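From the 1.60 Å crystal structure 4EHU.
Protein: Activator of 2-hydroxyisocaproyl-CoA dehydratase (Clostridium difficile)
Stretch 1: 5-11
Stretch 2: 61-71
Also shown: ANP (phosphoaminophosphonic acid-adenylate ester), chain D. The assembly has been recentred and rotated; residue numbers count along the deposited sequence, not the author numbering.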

# COMPACT_ATOMS: atom_id res chain seq x y z
N GLY A 5 30.56 4.63 -11.04
CA GLY A 5 29.56 4.45 -10.00
C GLY A 5 28.36 3.70 -10.57
O GLY A 5 27.91 3.99 -11.67
N LEU A 6 27.87 2.72 -9.83
CA LEU A 6 26.67 1.97 -10.20
C LEU A 6 25.67 2.10 -9.07
O LEU A 6 26.03 1.93 -7.91
CB LEU A 6 26.99 0.50 -10.43
CG LEU A 6 27.85 0.16 -11.65
CD1 LEU A 6 28.19 -1.32 -11.65
CD2 LEU A 6 27.14 0.56 -12.94
N ASP A 7 24.42 2.41 -9.40
CA ASP A 7 23.35 2.51 -8.41
C ASP A 7 22.26 1.53 -8.83
O ASP A 7 21.54 1.75 -9.78
CB ASP A 7 22.84 3.97 -8.35
CG ASP A 7 21.59 4.14 -7.47
OD1 ASP A 7 21.08 3.18 -6.85
OD2 ASP A 7 21.10 5.28 -7.40
N ILE A 8 22.19 0.41 -8.13
CA ILE A 8 21.25 -0.64 -8.48
C ILE A 8 20.08 -0.57 -7.52
O ILE A 8 20.14 -1.08 -6.41
CB ILE A 8 21.93 -2.02 -8.41
CG1 ILE A 8 23.21 -2.01 -9.24
CG2 ILE A 8 20.97 -3.10 -8.90
CD1 ILE A 8 24.12 -3.21 -8.99
N GLY A 9 19.02 0.11 -7.94
CA GLY A 9 17.89 0.30 -7.05
C GLY A 9 16.85 -0.78 -7.23
O GLY A 9 17.07 -1.76 -7.94
N SER A 10 15.70 -0.57 -6.60
CA SER A 10 14.60 -1.52 -6.69
C SER A 10 14.09 -1.64 -8.12
O SER A 10 13.54 -2.66 -8.52
CB SER A 10 13.46 -1.05 -5.79
OG SER A 10 12.85 0.14 -6.27
N THR A 11 14.29 -0.58 -8.90
CA THR A 11 13.48 -0.34 -10.08
C THR A 11 14.31 -0.08 -11.32
O THR A 11 13.96 -0.52 -12.41
CB THR A 11 12.55 0.86 -9.85
OG1 THR A 11 11.71 0.59 -8.72
CG2 THR A 11 11.70 1.15 -11.09
N VAL A 61 32.55 1.81 -7.60
CA VAL A 61 31.74 1.74 -6.38
C VAL A 61 30.30 1.44 -6.75
O VAL A 61 29.78 2.00 -7.72
CB VAL A 61 31.81 3.05 -5.56
CG1 VAL A 61 30.72 3.07 -4.47
CG2 VAL A 61 33.21 3.23 -4.96
N VAL A 62 29.66 0.56 -5.98
CA VAL A 62 28.26 0.25 -6.20
C VAL A 62 27.43 0.66 -4.99
O VAL A 62 27.87 0.55 -3.85
CB VAL A 62 28.06 -1.25 -6.52
CG1 VAL A 62 28.44 -2.10 -5.31
CG2 VAL A 62 26.62 -1.52 -6.93
N THR A 63 26.22 1.13 -5.26
CA THR A 63 25.32 1.58 -4.22
C THR A 63 23.92 1.10 -4.56
O THR A 63 23.71 0.44 -5.57
CB THR A 63 25.36 3.12 -4.10
OG1 THR A 63 24.66 3.55 -2.92
CG2 THR A 63 24.77 3.79 -5.32
N GLY A 64 22.97 1.39 -3.68
CA GLY A 64 21.57 1.05 -3.91
C GLY A 64 21.16 -0.23 -3.20
O GLY A 64 21.98 -0.91 -2.60
N TYR A 65 19.88 -0.53 -3.30
CA TYR A 65 19.28 -1.71 -2.72
C TYR A 65 20.02 -2.98 -3.12
O TYR A 65 20.18 -3.88 -2.31
CB TYR A 65 17.83 -1.79 -3.17
CG TYR A 65 17.07 -2.97 -2.64
CD1 TYR A 65 16.65 -3.00 -1.32
CD2 TYR A 65 16.76 -4.04 -3.46
CE1 TYR A 65 15.93 -4.10 -0.83
CE2 TYR A 65 16.05 -5.13 -2.98
CZ TYR A 65 15.64 -5.15 -1.67
OH TYR A 65 14.94 -6.24 -1.20
N GLY A 66 20.48 -3.04 -4.37
CA GLY A 66 21.15 -4.23 -4.87
C GLY A 66 22.66 -4.29 -4.67
O GLY A 66 23.31 -5.21 -5.17
N ARG A 67 23.22 -3.35 -3.93
CA ARG A 67 24.67 -3.19 -3.87
C ARG A 67 25.39 -4.44 -3.36
O ARG A 67 26.49 -4.74 -3.81
CB ARG A 67 25.05 -2.01 -2.98
CG ARG A 67 24.69 -2.23 -1.54
CD ARG A 67 24.87 -0.98 -0.70
NE ARG A 67 24.55 -1.29 0.69
CZ ARG A 67 23.32 -1.45 1.16
NH1 ARG A 67 22.27 -1.28 0.36
NH2 ARG A 67 23.14 -1.76 2.44
N MET A 68 24.79 -5.16 -2.43
CA MET A 68 25.50 -6.31 -1.84
C MET A 68 25.41 -7.54 -2.74
O MET A 68 26.20 -8.48 -2.61
CB MET A 68 24.97 -6.62 -0.44
CG MET A 68 25.15 -5.47 0.56
SD MET A 68 26.84 -4.81 0.65
CE MET A 68 27.75 -6.29 1.09
N ASN A 69 24.44 -7.53 -3.65
CA ASN A 69 24.29 -8.57 -4.67
C ASN A 69 25.32 -8.41 -5.78
O ASN A 69 25.46 -9.28 -6.64
CB ASN A 69 22.89 -8.52 -5.30
CG ASN A 69 21.78 -8.72 -4.28
OD1 ASN A 69 21.97 -9.36 -3.25
ND2 ASN A 69 20.60 -8.19 -4.59
N TYR A 70 26.04 -7.29 -5.78
CA TYR A 70 27.01 -7.00 -6.83
C TYR A 70 28.42 -7.23 -6.30
O TYR A 70 28.81 -6.64 -5.30
CB TYR A 70 26.84 -5.55 -7.30
CG TYR A 70 27.65 -5.22 -8.52
CD1 TYR A 70 27.18 -5.55 -9.79
CD2 TYR A 70 28.87 -4.58 -8.42
CE1 TYR A 70 27.91 -5.25 -10.91
CE2 TYR A 70 29.61 -4.28 -9.54
CZ TYR A 70 29.13 -4.62 -10.78
OH TYR A 70 29.86 -4.32 -11.91
N SER A 71 29.19 -8.07 -6.98
CA SER A 71 30.46 -8.54 -6.44
C SER A 71 31.70 -7.98 -7.14
O SER A 71 32.82 -8.25 -6.71
CB SER A 71 30.51 -10.07 -6.47
OG SER A 71 30.69 -10.55 -7.79
PG ANP D . 14.72 2.79 -4.75
O1G ANP D . 15.35 1.46 -4.33
O2G ANP D . 15.71 3.91 -4.56
O3G ANP D . 13.42 3.04 -4.10
PB ANP D . 15.29 3.13 -7.70
O1B ANP D . 15.49 2.05 -8.73
O2B ANP D . 16.54 3.89 -7.27
N3B ANP D . 14.36 2.48 -6.39
PA ANP D . 14.69 5.46 -9.34
O1A ANP D . 15.54 4.92 -10.43
O2A ANP D . 15.17 6.59 -8.45
O3A ANP D . 14.29 4.25 -8.34
O5' ANP D . 13.23 5.87 -9.86
C5' ANP D . 12.37 4.89 -10.45
C4' ANP D . 11.13 5.59 -11.00
O4' ANP D . 11.25 6.91 -11.51
C3' ANP D . 9.88 4.89 -11.49
O3' ANP D . 9.20 4.22 -10.42
C2' ANP D . 9.10 6.03 -12.15
O2' ANP D . 7.94 6.41 -11.39
C1' ANP D . 10.05 7.22 -12.23
N9 ANP D . 10.49 7.54 -13.60
C8 ANP D . 11.38 6.85 -14.35
N7 ANP D . 11.58 7.46 -15.54
C5 ANP D . 10.80 8.57 -15.54
C6 ANP D . 10.54 9.67 -16.47
N6 ANP D . 11.16 9.68 -17.68
N1 ANP D . 9.67 10.64 -16.08
C2 ANP D . 9.07 10.63 -14.89
N3 ANP D . 9.25 9.65 -13.99
C4 ANP D . 10.10 8.62 -14.26

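Two neighbouring parallel strands, 5-8 and 61-63, form the centre of this contact; their axes come within 4.7 Å and their directions differ by 19°. The backbone supplies the polar bonds, side chains fill the space on each face of the sheet, and a glycine-rich turn continues the pairing where the second strand ends.

Val61 opens the ladder. Its O accepts a hydrogen bond from Leu6 N at 2.9 Å and also meets Gly5 CA at 3.4 Å in a CA-H...O contact. Its side chain lies on the same face as that of Asp7, but comes no nearer than 5.2 Å to the first stretch, so here the backbone does the joining. A buried, beta-branched residue suits this extended position.

Val62 turns to the other face, alongside Leu6. Its CG2 packs against Leu6 CB at 4.1 Å and against Ile8 CD1 at 3.7 Å, while Val62 CA rests 3.3 Å from Leu6 O. With chi1 at p, the compact valine serves two larger neighbours, Leu6 and Ile8, which give up the most surface to this contact.

Thr63 is bonded through both backbone polar groups: Thr63 N donates to Leu6 O at 2.8 Å, and Thr63 O accepts from Ile8 N at 3.0 Å. One residue thus bridges the amide and carbonyl positions flanking Asp7, as parallel pairing requires. On the Asp7 face, Thr63 CG2 lies 3.6 Å from Asp7 CB, an intimate fit between small groups, while the threonine hydroxyl is satisfied elsewhere in the structure.

Gly64 has a positive phi of 98° and a psi of 175°, angles at which a CB would be jammed against the preceding carbonyl; it would also clash with Ile8 O and Asp7 OD1. Glycine lets the chain pass close by, with its CA 3.6 Å from Ile8 O, and begins the type I turn that ends at Arg67.

At Tyr65 the backbone N is 3.2 Å from Ile8 O, but the angle is too poor for a hydrogen bond. The side chain is exposed, and it is its root that meets the loop, Tyr65 CB lying 4.2 Å from Ser10 N. That same Ser10 N donates to ANP O1G at 3.1 Å, so the turn sits beside a nucleotide-binding segment.

Gly66 N takes the carbonyl that Tyr65 cannot, donating to Ile8 O at 2.8 Å with a nearly straight geometry of 167°. A CB here would clash with Ile8 CG2, so the missing side chain makes room for the isoleucine.

Arg67, Met68 and Asn69 make no contact with the first stretch. Arg67 instead secures the turn: its N and NH1 each donate to Gly64 O at 3.0 Å.

Tyr70 brings the chain back. Its ring meets two aliphatic ends obliquely, with CD1 3.9 Å from Ile8 CD1 and CZ 3.5 Å from Leu6 CD1. The broad ring thus extends the apolar cluster begun by Val62. Ser71, poorly ordered, lies beyond reach.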